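Local structure of RagB/SusD domain protein (Flavobacterium johnsoniae, 5J90) at residues P35-I40 and D188-K193; Q41-E46 and P249-P254; L120-E125 and E197-F202; A203-L208 and G235-N240; S243-S248 and E326-N331. The protein binds chitin and, as a SusD-like protein, is probably an outer-membrane lipoprotein that helps to capture chitin chains for uptake. All blocks are in the same frame, centred on the assembly; numbering follows the deposited sequence. Where two conformers were deposited one is given.

How the contacts relate
The five contacts lie within one SusD/RagB fold, a family of the TPR clan. Contacts 3 and 4 share helix 196-213, and their centres are about 9 Å apart. Contact 5 pairs strands 244-247 and 326-328. It touches all the others, and its centre is about 8 Å from that of contact 1. Contacts 1 and 2 use adjoining pieces of the chain at and just after the end of helix 33-37. Contact 2 spans the longest loop, and contacts 3 and 4 are nested inside it, in series. Contacts 1 and 2 cross along the chain, as do 1 and 3. The small sheet is thus tied both to the helices and to the N-terminal part of the chain.

Contact 1. Residues P35-I40 and D188-K193; sequences PMFNNI and DMTGYK
The Phe-37 ring carries Met-189 on one face. Met-189 CB sits over it as a CH-pi contact, 4.0 Å from the centroid of the Phe-37 ring and shifted toward the rim. The backbone N of Met-189 lies over the same ring. Thr-190 CG2 approaches Phe-37 CE1 obliquely at 3.6 Å, and Asp-188 OD1 comes obliquely to CZ. With Met-189 CG anti to its carbonyl carbon (chi1 -55°), CG lies beside Phe-37 CD2. In the conformer described, one of two, the sulfur forms an oblique Met-aromatic contact, with Met-189 SD 3.5 Å from Phe-37 CD2.

The contact joins the end of helix 33-37 to the loop before helix 196-213. That loop contains an ST turn, in which Thr-190 OG1 accepts from Tyr-192 N at 3.0 Å. Thr-190 OG1 is also hydrogen-bonded to Asp-188 OD1 at 2.8 Å, on the syn side but 34° out of the carboxylate plane. The other carboxylate oxygen, Asp-188 OD2, is held by Gly-194 N.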
# COMPACT_ATOMS: atom_id res chain seq x y z
N PRO A 35 7.44 18.67 -29.81
CA PRO A 35 6.63 17.48 -29.52
C PRO A 35 6.43 17.24 -28.02
O PRO A 35 5.43 16.62 -27.66
CB PRO A 35 7.44 16.33 -30.14
CG PRO A 35 8.49 16.95 -30.98
CD PRO A 35 8.67 18.38 -30.58
N MET A 36 7.35 17.69 -27.18
CA MET A 36 7.12 17.61 -25.73
C MET A 36 5.96 18.52 -25.33
O MET A 36 5.00 18.09 -24.70
CB MET A 36 8.38 17.95 -24.94
CG MET A 36 9.56 17.06 -25.28
SD MET A 36 11.00 17.32 -24.21
CE MET A 36 10.43 16.50 -22.70
N PHE A 37 6.04 19.79 -25.73
CA PHE A 37 5.00 20.77 -25.43
C PHE A 37 3.63 20.34 -25.94
O PHE A 37 2.61 20.60 -25.29
CB PHE A 37 5.34 22.12 -26.08
CG PHE A 37 6.41 22.91 -25.36
CD1 PHE A 37 6.29 23.21 -24.01
CD2 PHE A 37 7.53 23.36 -26.05
CE1 PHE A 37 7.27 23.95 -23.37
CE2 PHE A 37 8.50 24.10 -25.41
CZ PHE A 37 8.38 24.40 -24.06
N ASN A 38 3.62 19.70 -27.10
CA ASN A 38 2.36 19.38 -27.78
C ASN A 38 1.74 18.05 -27.37
O ASN A 38 0.67 17.70 -27.85
CB ASN A 38 2.55 19.41 -29.30
CG ASN A 38 2.67 20.81 -29.85
OD1 ASN A 38 2.12 21.76 -29.29
ND2 ASN A 38 3.41 20.96 -30.94
N ASN A 39 2.42 17.32 -26.49
CA ASN A 39 1.96 15.96 -26.15
C ASN A 39 1.95 15.59 -24.68
O ASN A 39 1.82 14.42 -24.35
CB ASN A 39 2.72 14.90 -26.96
CG ASN A 39 2.41 14.97 -28.45
OD1 ASN A 39 1.40 14.42 -28.91
ND2 ASN A 39 3.26 15.65 -29.20
N ILE A 40 2.09 16.57 -23.79
CA ILE A 40 1.81 16.32 -22.38
C ILE A 40 0.33 16.00 -22.28
O ILE A 40 -0.07 14.92 -21.81
CB ILE A 40 2.20 17.51 -21.50
CG1 ILE A 40 3.72 17.72 -21.58
CG2 ILE A 40 1.74 17.31 -20.05
CD1 ILE A 40 4.15 19.11 -21.18
N ASP A 188 10.39 28.36 -26.59
CA ASP A 188 9.40 28.23 -25.52
C ASP A 188 7.98 28.36 -26.09
O ASP A 188 7.73 29.18 -26.97
CB ASP A 188 9.67 29.30 -24.47
CG ASP A 188 9.07 28.98 -23.11
OD1 ASP A 188 8.25 28.05 -23.01
OD2 ASP A 188 9.43 29.69 -22.14
N MET A 189 7.07 27.52 -25.60
CA MET A 189 5.68 27.56 -26.03
C MET A 189 4.74 27.66 -24.83
O MET A 189 3.67 27.07 -24.81
CB MET A 189 5.36 26.30 -26.85
CG MET A 189 6.29 26.11 -28.03
SD MET A 189 5.92 24.61 -28.95
CE MET A 189 4.22 24.93 -29.43
N THR A 190 5.17 28.42 -23.83
CA THR A 190 4.39 28.57 -22.60
C THR A 190 4.12 30.04 -22.35
O THR A 190 4.31 30.88 -23.23
CB THR A 190 5.15 28.01 -21.38
OG1 THR A 190 6.32 28.79 -21.14
CG2 THR A 190 5.55 26.55 -21.62
N GLY A 191 3.69 30.36 -21.14
CA GLY A 191 3.56 31.75 -20.75
C GLY A 191 4.87 32.42 -20.35
O GLY A 191 4.88 33.60 -20.03
N TYR A 192 5.97 31.67 -20.36
CA TYR A 192 7.21 32.17 -19.76
C TYR A 192 8.15 32.90 -20.72
O TYR A 192 9.05 33.60 -20.28
CB TYR A 192 7.98 31.04 -19.06
CG TYR A 192 7.21 30.32 -17.98
CD1 TYR A 192 6.19 30.95 -17.27
CD2 TYR A 192 7.50 29.00 -17.66
CE1 TYR A 192 5.49 30.28 -16.27
CE2 TYR A 192 6.80 28.33 -16.68
CZ TYR A 192 5.80 28.96 -15.99
OH TYR A 192 5.11 28.27 -15.01
N LYS A 193 7.95 32.72 -22.02
CA LYS A 193 8.74 33.44 -23.03
C LYS A 193 10.25 33.34 -22.79
O LYS A 193 10.99 34.32 -22.93
CB LYS A 193 8.29 34.91 -23.11
CG LYS A 193 6.83 35.07 -23.52
CD LYS A 193 6.44 36.54 -23.55
CE LYS A 193 5.19 36.77 -24.40
NZ LYS A 193 3.97 36.14 -23.85

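Contact 2. Residues Q41-E46 and P249-P254; sequences QVLTPE and PVYTNP
Pro-254, Tyr-251 and Leu-43 bury the most surface here. The Pro-254 ring lies against the 41-46 loop. Its CG is 3.7 Å from Val-42 O, and its CB is 3.9 Å from Leu-43 O. Glu-46 CG packs on Pro-254 CB, and Leu-43 CD2 meets Pro-254 CD at 4.2 Å. Leu-43 CB also approaches Tyr-251 CD2 obliquely. Thr-44 covers one face of the Tyr-251 ring; its CG2 makes a CH-pi contact 3.9 Å from the ring centroid of Tyr-251. With Thr-44 OG1 anti to the backbone N (chi1 -164°), CG2 is the branch that lies over the ring.

The two loops lead into helices 46-54 and 255-261. Pro-45, after a cis peptide bond, takes the N-cap position of the first. Two waters bridge the loops. One donates to Leu-43 O at 2.6 Å and to Thr-252 O; the other links Gln-41 OE1 with Asn-253 ND2. The direct contacts are van der Waals, and the hydrogen-bonded links run through these waters. Val-42 O is buried with no partner, which probably costs some stability.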
# COMPACT_ATOMS: atom_id res chain seq x y z
N GLN A 41 -0.50 16.93 -22.75
CA GLN A 41 -1.83 16.59 -23.24
C GLN A 41 -1.75 16.64 -24.76
O GLN A 41 -1.30 17.64 -25.33
CB GLN A 41 -2.88 17.59 -22.75
CG GLN A 41 -3.12 17.48 -21.27
CD GLN A 41 -4.30 18.30 -20.82
OE1 GLN A 41 -4.66 19.30 -21.44
NE2 GLN A 41 -4.93 17.88 -19.73
N VAL A 42 -2.14 15.56 -25.42
CA VAL A 42 -2.05 15.53 -26.88
C VAL A 42 -3.00 16.54 -27.49
O VAL A 42 -4.21 16.44 -27.36
CB VAL A 42 -2.31 14.12 -27.44
CG1 VAL A 42 -2.36 14.17 -28.97
CG2 VAL A 42 -1.23 13.16 -26.95
N LEU A 43 -2.44 17.56 -28.15
CA LEU A 43 -3.26 18.65 -28.64
C LEU A 43 -3.96 18.30 -29.94
O LEU A 43 -5.06 18.80 -30.21
CB LEU A 43 -2.42 19.92 -28.79
CG LEU A 43 -1.84 20.46 -27.49
CD1 LEU A 43 -1.15 21.79 -27.73
CD2 LEU A 43 -2.90 20.58 -26.40
N THR A 44 -3.34 17.45 -30.74
CA THR A 44 -3.92 17.03 -32.01
C THR A 44 -3.40 15.65 -32.40
O THR A 44 -2.26 15.31 -32.11
CB THR A 44 -3.60 18.06 -33.13
OG1 THR A 44 -4.46 17.84 -34.26
CG2 THR A 44 -2.15 17.95 -33.57
N PRO A 45 -4.25 14.83 -33.04
CA PRO A 45 -5.66 15.10 -33.33
C PRO A 45 -6.53 14.98 -32.08
O PRO A 45 -6.12 14.35 -31.10
CB PRO A 45 -6.02 14.00 -34.34
CG PRO A 45 -5.11 12.88 -33.99
CD PRO A 45 -3.83 13.49 -33.49
N GLU A 46 -7.71 15.58 -32.12
CA GLU A 46 -8.60 15.61 -30.97
C GLU A 46 -9.02 14.22 -30.51
O GLU A 46 -9.20 13.99 -29.30
CB GLU A 46 -9.83 16.48 -31.24
CG GLU A 46 -9.51 17.91 -31.67
CD GLU A 46 -9.39 18.08 -33.17
OE1 GLU A 46 -9.16 17.08 -33.89
OE2 GLU A 46 -9.54 19.23 -33.65
N PRO A 249 0.53 28.01 -30.91
CA PRO A 249 0.35 28.97 -32.01
C PRO A 249 -0.77 28.55 -32.96
O PRO A 249 -1.22 29.40 -33.74
CB PRO A 249 1.70 28.94 -32.73
CG PRO A 249 2.28 27.58 -32.40
CD PRO A 249 1.82 27.29 -30.99
N VAL A 250 -1.23 27.31 -32.90
CA VAL A 250 -2.16 26.80 -33.90
C VAL A 250 -3.40 26.08 -33.36
O VAL A 250 -4.48 26.19 -33.94
CB VAL A 250 -1.47 25.88 -34.93
CG1 VAL A 250 -0.59 26.69 -35.88
CG2 VAL A 250 -0.66 24.79 -34.23
N TYR A 251 -3.25 25.33 -32.27
CA TYR A 251 -4.34 24.46 -31.81
C TYR A 251 -5.21 25.04 -30.71
O TYR A 251 -4.72 25.68 -29.78
CB TYR A 251 -3.80 23.09 -31.36
CG TYR A 251 -2.89 22.44 -32.37
CD1 TYR A 251 -3.36 22.07 -33.62
CD2 TYR A 251 -1.55 22.20 -32.08
CE1 TYR A 251 -2.52 21.48 -34.56
CE2 TYR A 251 -0.71 21.60 -33.01
CZ TYR A 251 -1.20 21.25 -34.24
OH TYR A 251 -0.37 20.66 -35.17
N THR A 252 -6.51 24.79 -30.82
CA THR A 252 -7.45 25.01 -29.74
C THR A 252 -7.43 23.77 -28.83
O THR A 252 -7.21 22.65 -29.31
CB THR A 252 -8.86 25.24 -30.33
OG1 THR A 252 -8.84 26.44 -31.11
CG2 THR A 252 -9.91 25.38 -29.24
N ASN A 253 -7.64 23.96 -27.53
CA ASN A 253 -7.81 22.83 -26.60
C ASN A 253 -8.74 21.78 -27.24
O ASN A 253 -9.85 22.12 -27.65
CB ASN A 253 -8.39 23.34 -25.28
CG ASN A 253 -8.44 22.28 -24.20
OD1 ASN A 253 -8.77 21.12 -24.47
ND2 ASN A 253 -8.12 22.67 -22.97
N PRO A 254 -8.30 20.52 -27.34
CA PRO A 254 -9.10 19.53 -28.07
C PRO A 254 -10.46 19.24 -27.44
O PRO A 254 -11.36 18.74 -28.11
CB PRO A 254 -8.21 18.26 -28.05
CG PRO A 254 -7.25 18.48 -26.94
CD PRO A 254 -7.00 19.97 -26.90
O HOH W 1 -7.04 20.72 -20.89
O HOH W 2 -6.79 20.55 -31.05

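Contact 3. Residues L120-E125 and E197-F202; sequences LILKVE and ESWVRF
Ile-121 reaches between Trp-199 and Phe-202, and its CG2 touches both rings. This methyl lies at the edge of the indole, near its plane, 3.9 Å from Trp-199 CE3. It meets the phenyl ring obliquely, with Ile-121 CG2 3.6 Å from Phe-202 CD2. The Ile-121 and Phe-202 side chains slide past each other in opposite directions. Ile-121 CD1 rests on the backbone oxygen of Trp-199.

Leu-122 crosses the indole obliquely, with its CG 3.8 Å from Trp-199 CH2. The six-membered ring of Trp-199 reaches the neighbouring helix at CH2. On the far side of the indole, NE1 is hydrogen-bonded to Asp-188 OD2. Phe-202 CG is anti to its backbone N (chi1 168°), and the tip of the ring meets Glu-125. Glu-125 OE1 lies at the ring edge, in plane, 3.8 Å from Phe-202 CZ. The carboxylate is turned 60° to that ring. Such an edge approach is probably favourable electrostatically, since the ring rim is slightly positive.

The two helix segments run at 33° to each other, 10.9 Å apart at closest approach. Around this buried pair, helix 154-177 packs on Ile-121 and Val-200. Helix 33-37 covers Leu-122 and Trp-199, and the Phe-202 ring stacks on Phe-244 of strand 244-247.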
# COMPACT_ATOMS: atom_id res chain seq x y z
N LEU A 120 14.62 18.47 -18.72
CA LEU A 120 14.33 17.71 -17.50
C LEU A 120 13.03 18.17 -16.85
O LEU A 120 12.23 17.35 -16.38
CB LEU A 120 15.48 17.81 -16.50
CG LEU A 120 16.76 17.06 -16.87
CD1 LEU A 120 17.85 17.34 -15.84
CD2 LEU A 120 16.49 15.56 -16.99
N ILE A 121 12.80 19.47 -16.81
CA ILE A 121 11.57 19.99 -16.22
C ILE A 121 10.36 19.52 -17.02
O ILE A 121 9.37 19.04 -16.46
CB ILE A 121 11.60 21.53 -16.11
CG1 ILE A 121 12.78 21.96 -15.23
CG2 ILE A 121 10.28 22.04 -15.54
CD1 ILE A 121 13.02 23.48 -15.23
N LEU A 122 10.43 19.63 -18.35
CA LEU A 122 9.35 19.15 -19.20
C LEU A 122 9.17 17.63 -19.09
O LEU A 122 8.04 17.13 -19.12
CB LEU A 122 9.62 19.53 -20.66
CG LEU A 122 9.13 20.92 -21.04
CD1 LEU A 122 9.65 21.27 -22.42
CD2 LEU A 122 7.61 20.96 -21.00
N LYS A 123 10.29 16.92 -18.98
CA LYS A 123 10.27 15.47 -18.82
C LYS A 123 9.48 15.08 -17.57
O LYS A 123 8.59 14.22 -17.63
CB LYS A 123 11.69 14.93 -18.71
CG LYS A 123 11.81 13.42 -18.59
CD LYS A 123 13.24 13.05 -18.24
CE LYS A 123 13.47 11.54 -18.25
NZ LYS A 123 14.83 11.20 -17.77
N VAL A 124 9.79 15.72 -16.44
CA VAL A 124 9.10 15.39 -15.20
C VAL A 124 7.62 15.80 -15.30
O VAL A 124 6.74 15.06 -14.85
CB VAL A 124 9.80 16.03 -14.00
CG1 VAL A 124 8.99 15.80 -12.72
CG2 VAL A 124 11.21 15.46 -13.85
N GLU A 125 7.34 16.94 -15.92
CA GLU A 125 5.94 17.35 -16.09
C GLU A 125 5.14 16.31 -16.87
O GLU A 125 4.01 15.98 -16.50
CB GLU A 125 5.87 18.72 -16.78
CG GLU A 125 4.48 19.08 -17.31
CD GLU A 125 3.36 19.09 -16.27
OE1 GLU A 125 3.63 19.09 -15.04
OE2 GLU A 125 2.18 19.09 -16.70
N GLU A 197 13.92 32.14 -14.79
CA GLU A 197 13.40 32.27 -13.43
C GLU A 197 11.98 31.69 -13.32
O GLU A 197 11.65 31.04 -12.32
CB GLU A 197 13.43 33.74 -13.00
CG GLU A 197 12.93 33.98 -11.59
CD GLU A 197 12.93 35.45 -11.21
OE1 GLU A 197 13.66 36.23 -11.85
OE2 GLU A 197 12.19 35.81 -10.28
N SER A 198 11.15 31.90 -14.35
CA SER A 198 9.79 31.36 -14.34
C SER A 198 9.79 29.84 -14.48
O SER A 198 8.96 29.15 -13.89
CB SER A 198 8.96 32.00 -15.44
OG SER A 198 8.84 33.39 -15.19
N TRP A 199 10.73 29.32 -15.27
CA TRP A 199 10.90 27.88 -15.39
C TRP A 199 11.34 27.26 -14.05
O TRP A 199 10.88 26.18 -13.68
CB TRP A 199 11.86 27.56 -16.53
CG TRP A 199 11.15 27.51 -17.86
CD1 TRP A 199 11.00 28.54 -18.75
CD2 TRP A 199 10.48 26.38 -18.43
NE1 TRP A 199 10.28 28.11 -19.85
CE2 TRP A 199 9.95 26.79 -19.67
CE3 TRP A 199 10.28 25.06 -18.01
CZ2 TRP A 199 9.23 25.92 -20.49
CZ3 TRP A 199 9.57 24.20 -18.83
CH2 TRP A 199 9.05 24.64 -20.06
N VAL A 200 12.21 27.95 -13.32
CA VAL A 200 12.65 27.43 -12.02
C VAL A 200 11.49 27.46 -11.03
O VAL A 200 11.28 26.50 -10.29
CB VAL A 200 13.87 28.21 -11.47
CG1 VAL A 200 14.16 27.79 -10.02
CG2 VAL A 200 15.09 27.99 -12.35
N ARG A 201 10.71 28.54 -11.05
CA ARG A 201 9.57 28.66 -10.15
C ARG A 201 8.55 27.55 -10.45
O ARG A 201 7.93 26.99 -9.53
CB ARG A 201 8.96 30.07 -10.27
CG ARG A 201 7.88 30.38 -9.25
CD ARG A 201 7.57 31.89 -9.22
NE ARG A 201 8.69 32.68 -8.72
CZ ARG A 201 9.39 33.55 -9.45
NH1 ARG A 201 9.11 33.75 -10.73
NH2 ARG A 201 10.38 34.23 -8.88
N PHE A 202 8.38 27.22 -11.73
CA PHE A 202 7.52 26.10 -12.11
C PHE A 202 8.11 24.80 -11.56
O PHE A 202 7.39 24.02 -10.92
CB PHE A 202 7.32 26.03 -13.63
CG PHE A 202 6.69 24.74 -14.10
CD1 PHE A 202 5.52 24.26 -13.52
CD2 PHE A 202 7.27 24.00 -15.12
CE1 PHE A 202 4.94 23.06 -13.94
CE2 PHE A 202 6.69 22.81 -15.55
CZ PHE A 202 5.53 22.35 -14.96

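Contact 4. Residues A203-L208 and G235-N240; sequences ANTLRL and GVMLVN. With EDO (1,2-ethanediol), chain F.
Two backbone groups grip Thr-205 OG1. It accepts a hydrogen bond from Met-237 N at 3.0 Å, and it is hydrogen-bonded to Arg-201 O one helical turn back. OG1 lies beside the backbone N, anti to the carbonyl carbon (chi1 -49°), within reach of both. It also touches Val-236 CB and Met-237 CG, each at 3.4 Å. The Met-237 chain extends beyond CG and crosses Thr-205 at about a right angle.

One residue earlier, Asn-204 ND2 donates to Gly-235 O at 2.9 Å. Gly-235 O lies in the plane of the Asn-204 side-chain amide, while the donor is tilted 33° from the carbonyl plane of Gly-235. ND2 also bonds to Gln-232 OE1. Helix 196-213, part of the helical framework of this SusD-like fold, thereby holds the loop that follows helix 219-231. An alanine in place of Asn-204 would probably leave Gly-235 O and Gln-232 OE1 without this donor, and the loop freer to shift.

Val-236 CG1 packs against the helix, 4.2 Å from Leu-208 CD2. The positive phi of Gly-235 favours glycine. Val-236 N donates to O2 of a bound 1,2-ethanediol, probably from the crystallisation liquor, at 3.0 Å.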
# COMPACT_ATOMS: atom_id res chain seq x y z
N ALA A 203 9.40 24.57 -11.78
CA ALA A 203 10.04 23.36 -11.27
C ALA A 203 9.86 23.22 -9.76
O ALA A 203 9.59 22.12 -9.27
CB ALA A 203 11.52 23.32 -11.64
N ASN A 204 10.02 24.31 -9.01
CA ASN A 204 9.80 24.27 -7.57
C ASN A 204 8.37 23.86 -7.24
O ASN A 204 8.13 23.07 -6.31
CB ASN A 204 10.07 25.64 -6.94
CG ASN A 204 11.52 26.09 -7.06
OD1 ASN A 204 12.44 25.28 -7.18
ND2 ASN A 204 11.73 27.41 -7.02
N THR A 205 7.41 24.39 -7.99
CA THR A 205 6.00 24.11 -7.71
C THR A 205 5.66 22.66 -8.06
O THR A 205 4.91 22.00 -7.35
CB THR A 205 5.08 25.08 -8.46
OG1 THR A 205 5.54 26.43 -8.26
CG2 THR A 205 3.65 24.98 -7.95
N LEU A 206 6.25 22.17 -9.15
CA LEU A 206 6.10 20.77 -9.54
C LEU A 206 6.71 19.86 -8.46
O LEU A 206 6.10 18.83 -8.11
CB LEU A 206 6.77 20.54 -10.89
CG LEU A 206 6.74 19.16 -11.53
CD1 LEU A 206 5.33 18.59 -11.56
CD2 LEU A 206 7.34 19.23 -12.94
N ARG A 207 7.87 20.24 -7.92
CA ARG A 207 8.43 19.49 -6.79
C ARG A 207 7.44 19.44 -5.62
O ARG A 207 7.27 18.39 -5.00
CB ARG A 207 9.75 20.11 -6.30
CG ARG A 207 10.37 19.31 -5.16
CD ARG A 207 11.56 20.01 -4.47
NE ARG A 207 12.55 20.49 -5.42
CZ ARG A 207 13.41 19.73 -6.08
NH1 ARG A 207 13.44 18.41 -5.91
NH2 ARG A 207 14.25 20.30 -6.95
N LEU A 208 6.81 20.56 -5.31
CA LEU A 208 5.84 20.60 -4.22
C LEU A 208 4.65 19.68 -4.48
O LEU A 208 4.21 18.97 -3.56
CB LEU A 208 5.39 22.05 -3.97
CG LEU A 208 4.38 22.28 -2.83
CD1 LEU A 208 4.94 21.81 -1.48
CD2 LEU A 208 4.00 23.76 -2.77
N GLY A 235 11.12 30.42 -4.93
CA GLY A 235 9.90 29.87 -4.36
C GLY A 235 8.94 29.26 -5.37
O GLY A 235 9.32 28.88 -6.48
N VAL A 236 7.68 29.17 -4.97
CA VAL A 236 6.66 28.57 -5.82
C VAL A 236 5.75 29.65 -6.44
O VAL A 236 5.90 30.85 -6.15
CB VAL A 236 5.85 27.47 -5.08
CG1 VAL A 236 6.78 26.34 -4.63
CG2 VAL A 236 5.06 28.05 -3.90
N MET A 237 4.85 29.24 -7.33
CA MET A 237 3.96 30.20 -7.99
C MET A 237 3.23 31.08 -6.98
O MET A 237 2.76 30.60 -5.95
CB MET A 237 2.92 29.46 -8.82
CG MET A 237 3.49 28.61 -9.93
SD MET A 237 2.16 27.74 -10.78
CE MET A 237 3.14 26.78 -11.93
N LEU A 238 3.13 32.38 -7.30
CA LEU A 238 2.43 33.34 -6.45
C LEU A 238 1.32 34.09 -7.17
O LEU A 238 0.31 34.43 -6.58
CB LEU A 238 3.41 34.36 -5.87
CG LEU A 238 4.38 33.87 -4.81
CD1 LEU A 238 5.18 35.06 -4.30
CD2 LEU A 238 3.62 33.21 -3.67
N VAL A 239 1.54 34.38 -8.45
CA VAL A 239 0.56 35.15 -9.23
C VAL A 239 0.21 34.36 -10.47
O VAL A 239 0.94 33.44 -10.86
CB VAL A 239 1.08 36.56 -9.61
CG1 VAL A 239 1.37 37.38 -8.36
CG2 VAL A 239 2.32 36.46 -10.50
N ASN A 240 -0.91 34.72 -11.10
CA ASN A 240 -1.42 33.92 -12.20
C ASN A 240 -0.50 33.86 -13.42
O ASN A 240 -0.50 32.87 -14.14
CB ASN A 240 -2.86 34.30 -12.53
CG ASN A 240 -3.82 33.86 -11.44
OD1 ASN A 240 -3.66 32.77 -10.88
ND2 ASN A 240 -4.80 34.69 -11.13
C1 EDO F . 6.54 32.11 -1.53
O1 EDO F . 7.45 32.93 -2.28
C2 EDO F . 6.40 30.75 -2.20
O2 EDO F . 7.62 30.02 -2.10

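Contact 5. Residues S243-S248 and E326-N331; sequences SFKIVS and EIYLMN
Phe-244, Ile-246 and Leu-329 form the close-packed side of this strand pair. Phe-244 and Leu-329 lie side by side, pointing the same way. Leu-329 CB meets the phenyl edge, 3.9 Å from Phe-244 CD2. Leu-329 CD1 touches Ile-246 CG1 at 3.8 Å. Helix 113-134 covers Phe-244 and Leu-329.

The other face is partly exposed and more polar. Lys-245 CG stands between the backbone N and the carbonyl carbon (chi1 62°). The rest of the chain extends beside Tyr-328, with CD over the ring face, 4.0 Å from the Tyr-328 centroid, as a CH-pi contact. Lys-245 NZ then forms a salt bridge with Glu-326 OE1 at 2.9 Å, meeting it from above the carboxylate plane. A longer bond of 3.3 Å joins Lys-245 NZ to Tyr-328 OH. An alanine in place of Tyr-328 would probably leave the lysine chain without its ring face and hydroxyl partner, held at its end mainly by Glu-326. Val-247 lies alongside Glu-326, pointing the same way.

The backbones are antiparallel. Ile-246 and Ile-327 exchange two hydrogen bonds, with Ile-327 N 2.8 Å from Ile-246 O. Phe-244 O accepts from Leu-329 N at 2.9 Å and also from Met-330 N. Two residues thus face one, a classic beta bulge in a short two-stranded antiparallel sheet within a mainly helical fold.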
# COMPACT_ATOMS: atom_id res chain seq x y z
N SER A 243 1.65 30.73 -13.74
CA SER A 243 1.05 29.44 -14.07
C SER A 243 1.74 28.76 -15.25
O SER A 243 2.27 29.43 -16.15
CB SER A 243 -0.44 29.61 -14.41
OG SER A 243 -1.16 30.15 -13.31
N PHE A 244 1.74 27.43 -15.25
CA PHE A 244 2.30 26.67 -16.36
C PHE A 244 1.20 26.34 -17.35
O PHE A 244 0.19 25.71 -17.00
CB PHE A 244 2.98 25.38 -15.87
CG PHE A 244 3.75 24.68 -16.95
CD1 PHE A 244 4.91 25.23 -17.45
CD2 PHE A 244 3.28 23.49 -17.49
CE1 PHE A 244 5.62 24.60 -18.47
CE2 PHE A 244 3.99 22.86 -18.51
CZ PHE A 244 5.15 23.42 -18.99
N LYS A 245 1.38 26.78 -18.59
CA LYS A 245 0.40 26.57 -19.64
C LYS A 245 1.11 26.38 -20.97
O LYS A 245 2.22 26.88 -21.18
CB LYS A 245 -0.57 27.76 -19.73
CG LYS A 245 0.10 29.09 -20.09
CD LYS A 245 -0.92 30.23 -20.08
CE LYS A 245 -0.26 31.56 -20.36
NZ LYS A 245 -1.27 32.66 -20.22
N ILE A 246 0.46 25.65 -21.87
CA ILE A 246 0.91 25.58 -23.24
C ILE A 246 0.17 26.64 -24.03
O ILE A 246 -1.06 26.68 -24.04
CB ILE A 246 0.62 24.20 -23.86
CG1 ILE A 246 1.15 23.07 -22.95
CG2 ILE A 246 1.22 24.12 -25.27
CD1 ILE A 246 2.65 23.09 -22.74
N VAL A 247 0.93 27.53 -24.66
CA VAL A 247 0.35 28.54 -25.54
C VAL A 247 0.58 28.06 -26.97
O VAL A 247 1.68 28.19 -27.51
CB VAL A 247 1.01 29.91 -25.32
CG1 VAL A 247 0.42 30.95 -26.25
CG2 VAL A 247 0.86 30.35 -23.86
N SER A 248 -0.44 27.44 -27.56
CA SER A 248 -0.26 26.89 -28.90
C SER A 248 -0.40 27.97 -29.96
O SER A 248 -1.34 28.77 -29.92
CB SER A 248 -1.28 25.78 -29.17
OG SER A 248 -1.10 25.26 -30.48
N GLU A 326 -4.77 28.36 -25.33
CA GLU A 326 -3.94 28.21 -24.14
C GLU A 326 -4.50 27.11 -23.26
O GLU A 326 -5.67 27.11 -22.89
CB GLU A 326 -3.85 29.54 -23.39
CG GLU A 326 -3.42 30.67 -24.32
CD GLU A 326 -3.01 31.95 -23.62
OE1 GLU A 326 -3.11 32.04 -22.38
OE2 GLU A 326 -2.56 32.87 -24.34
N ILE A 327 -3.63 26.15 -22.93
CA ILE A 327 -4.03 24.96 -22.17
C ILE A 327 -3.26 24.94 -20.86
O ILE A 327 -2.04 24.75 -20.84
CB ILE A 327 -3.76 23.67 -22.97
CG1 ILE A 327 -4.50 23.67 -24.32
CG2 ILE A 327 -4.16 22.45 -22.16
CD1 ILE A 327 -3.69 24.23 -25.47
N TYR A 328 -3.97 25.18 -19.77
CA TYR A 328 -3.34 25.27 -18.45
C TYR A 328 -3.06 23.89 -17.87
O TYR A 328 -3.92 23.00 -17.88
CB TYR A 328 -4.21 26.08 -17.48
CG TYR A 328 -4.15 27.56 -17.76
CD1 TYR A 328 -4.86 28.12 -18.81
CD2 TYR A 328 -3.34 28.40 -17.01
CE1 TYR A 328 -4.79 29.47 -19.08
CE2 TYR A 328 -3.26 29.76 -17.27
CZ TYR A 328 -3.99 30.28 -18.31
OH TYR A 328 -3.92 31.63 -18.59
N LEU A 329 -1.84 23.71 -17.39
CA LEU A 329 -1.43 22.43 -16.82
C LEU A 329 -1.11 22.52 -15.33
O LEU A 329 -1.13 21.51 -14.63
CB LEU A 329 -0.25 21.84 -17.59
CG LEU A 329 -0.58 21.47 -19.04
CD1 LEU A 329 0.71 21.09 -19.77
CD2 LEU A 329 -1.59 20.33 -19.08
N MET A 330 -0.82 23.72 -14.83
CA MET A 330 -0.65 23.94 -13.39
C MET A 330 -0.89 25.41 -13.07
O MET A 330 -0.09 26.27 -13.45
CB MET A 330 0.73 23.50 -12.92
CG MET A 330 0.94 23.66 -11.41
SD MET A 330 2.63 23.27 -10.88
CE MET A 330 2.62 21.49 -10.98
N ASN A 331 -1.99 25.70 -12.38
CA ASN A 331 -2.34 27.07 -12.03
C ASN A 331 -1.68 27.53 -10.74
O ASN A 331 -1.42 26.73 -9.85
CB ASN A 331 -3.85 27.21 -11.82
CG ASN A 331 -4.65 26.85 -13.04
OD1 ASN A 331 -4.30 27.22 -14.16
ND2 ASN A 331 -5.75 26.14 -12.82